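Local coordinates for glutathione S-transferase (Bombyx mori, PDB 3AY8), which probably conjugates glutathione to electrophilic substrates, as a homodimeric cytosolic glutathione transferase, at residues A[17-22]-A[196-201]. Sequence-based numbering, arbitrary orientation.
Sequences GALLAA and APENED
L20 and N199 meet where helix 13-25 runs nearly antiparallel to the start of helix 196-213, the two short axes 10.0 Å apart and 169° between their directions. The CB of L20 leaves its helix neither toward nor away from the opposing one, and the end of the side chain comes nearer. CG, anti to the carbonyl carbon of L20 and beside its backbone N (chi1 -84°), comes within 4.1 Å of the CB of N199. Beyond it the branches divide. CD1 lies over the flat face of the N199 amide, 3.7 Å from its CG, whereas CD2 reaches past the CB of N199 to 4.1 Å from the backbone N of A196. The two side chains cross at about a right angle. The amide is held on both of its polar atoms: OD1 accepts a hydrogen bond from R16, on the same helix as L20, and ND2 is bonded to S168, so its rotation is fixed with one face turned to the methyl. Beside this pair, one residue back on each helix, CD2 of L19 sits over the carboxylate plane of E198, 3.4 Å from CD of E198 and about equally near both of its oxygens. The extended E198 chain delivers that carboxylate to R23, whose NE forms a salt bridge with OE1. Polar ends thus reach arginines of helix 13-25 while a leucine methyl covers one face of each. Y164 and T161 of helix 158-173 also pack on L20, while L6 and H8 of strand 5-8 touch L19. Cut back to an alanine here, L20 would probably leave a gap between N199, A196 and Y164, and one amide face without its methyl cover. This buried seam joins the thioredoxin-like N-terminal domain to the all-helical C-terminal domain, an interface characteristic of the cytosolic glutathione transferase fold.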
loop_
_atom_site.group_PDB
_atom_site.type_symbol
_atom_site.label_atom_id
_atom_site.label_comp_id
_atom_site.label_asym_id
_atom_site.label_seq_id
_atom_site.Cartn_x
_atom_site.Cartn_y
_atom_site.Cartn_z
ATOM N N GLY A 17 -12.445 -5.379 3.678
ATOM C CA GLY A 17 -11.427 -6.303 3.158
ATOM C C GLY A 17 -10.835 -7.200 4.234
ATOM O O GLY A 17 -10.562 -8.382 3.996
ATOM N N ALA A 18 -10.624 -6.635 5.414
ATOM C CA ALA A 18 -10.149 -7.414 6.566
ATOM C C ALA A 18 -11.190 -8.454 6.999
ATOM O O ALA A 18 -10.838 -9.615 7.264
ATOM C CB ALA A 18 -9.794 -6.484 7.728
ATOM N N LEU A 19 -12.465 -8.058 7.062
ATOM C CA LEU A 19 -13.530 -9.005 7.450
ATOM C C LEU A 19 -13.717 -10.101 6.403
ATOM O O LEU A 19 -13.839 -11.292 6.738
ATOM C CB LEU A 19 -14.849 -8.277 7.763
ATOM C CG LEU A 19 -16.038 -9.150 8.207
ATOM C CD1 LEU A 19 -15.733 -10.017 9.422
ATOM C CD2 LEU A 19 -17.298 -8.305 8.457
ATOM N N LEU A 20 -13.703 -9.714 5.128
ATOM C CA LEU A 20 -13.790 -10.687 4.049
ATOM C C LEU A 20 -12.705 -11.758 4.145
ATOM O O LEU A 20 -12.955 -12.922 3.826
ATOM C CB LEU A 20 -13.720 -9.991 2.686
ATOM C CG LEU A 20 -15.018 -9.411 2.095
ATOM C CD1 LEU A 20 -14.690 -8.459 0.951
ATOM C CD2 LEU A 20 -15.977 -10.514 1.605
ATOM N N ALA A 21 -11.495 -11.357 4.541
ATOM C CA ALA A 21 -10.395 -12.314 4.727
ATOM C C ALA A 21 -10.723 -13.277 5.871
ATOM O O ALA A 21 -10.517 -14.482 5.744
ATOM C CB ALA A 21 -9.080 -11.590 5.007
ATOM N N ALA A 22 -11.213 -12.738 6.983
ATOM C CA ALA A 22 -11.649 -13.576 8.112
ATOM C C ALA A 22 -12.740 -14.569 7.665
ATOM O O ALA A 22 -12.666 -15.747 7.995
ATOM C CB ALA A 22 -12.133 -12.712 9.277
ATOM N N ALA A 196 -19.630 -12.271 1.048
ATOM C CA ALA A 196 -19.849 -11.303 0.009
ATOM C C ALA A 196 -21.068 -10.393 0.203
ATOM O O ALA A 196 -20.926 -9.239 -0.003
ATOM C CB ALA A 196 -19.899 -11.951 -1.276
ATOM N N PRO A 197 -22.228 -10.900 0.629
ATOM C CA PRO A 197 -23.396 -10.056 0.882
ATOM C C PRO A 197 -23.167 -9.075 1.974
ATOM O O PRO A 197 -23.617 -7.987 1.874
ATOM C CB PRO A 197 -24.481 -11.037 1.338
ATOM C CG PRO A 197 -24.145 -12.225 0.752
ATOM C CD PRO A 197 -22.632 -12.297 0.539
ATOM N N GLU A 198 -22.477 -9.511 3.003
ATOM C CA GLU A 198 -22.136 -8.677 4.104
ATOM C C GLU A 198 -21.262 -7.550 3.568
ATOM O O GLU A 198 -21.449 -6.422 3.907
ATOM C CB GLU A 198 -21.432 -9.511 5.177
ATOM C CG GLU A 198 -20.877 -8.811 6.368
ATOM C CD GLU A 198 -20.197 -9.767 7.346
ATOM O OE1 GLU A 198 -19.376 -10.563 6.943
ATOM O OE2 GLU A 198 -20.493 -9.706 8.522
ATOM N N ASN A 199 -20.344 -7.871 2.683
ATOM C CA ASN A 199 -19.548 -6.817 2.044
ATOM C C ASN A 199 -20.389 -5.885 1.180
ATOM O O ASN A 199 -20.252 -4.660 1.253
ATOM C CB ASN A 199 -18.427 -7.406 1.197
ATOM C CG ASN A 199 -17.730 -6.344 0.374
ATOM O OD1 ASN A 199 -17.000 -5.525 0.906
ATOM N ND2 ASN A 199 -18.018 -6.313 -0.916
ATOM N N GLU A 200 -21.257 -6.473 0.360
ATOM C CA GLU A 200 -22.118 -5.697 -0.544
ATOM C C GLU A 200 -23.007 -4.703 0.196
ATOM O O GLU A 200 -23.245 -3.581 -0.283
ATOM C CB GLU A 200 -22.970 -6.640 -1.404
ATOM C CG GLU A 200 -22.177 -7.424 -2.450
ATOM C CD GLU A 200 -21.620 -6.533 -3.562
ATOM O OE1 GLU A 200 -22.200 -5.458 -3.806
ATOM O OE2 GLU A 200 -20.607 -6.903 -4.193
ATOM N N ASP A 201 -23.488 -5.095 1.377
ATOM C CA ASP A 201 -24.341 -4.207 2.181
ATOM C C ASP A 201 -23.575 -2.983 2.671
ATOM O O ASP A 201 -24.087 -1.859 2.612
ATOM C CB ASP A 201 -24.962 -4.960 3.369
ATOM C CG ASP A 201 -26.089 -5.881 2.947
ATOM O OD1 ASP A 201 -26.869 -5.496 2.050
ATOM O OD2 ASP A 201 -26.195 -6.997 3.495
#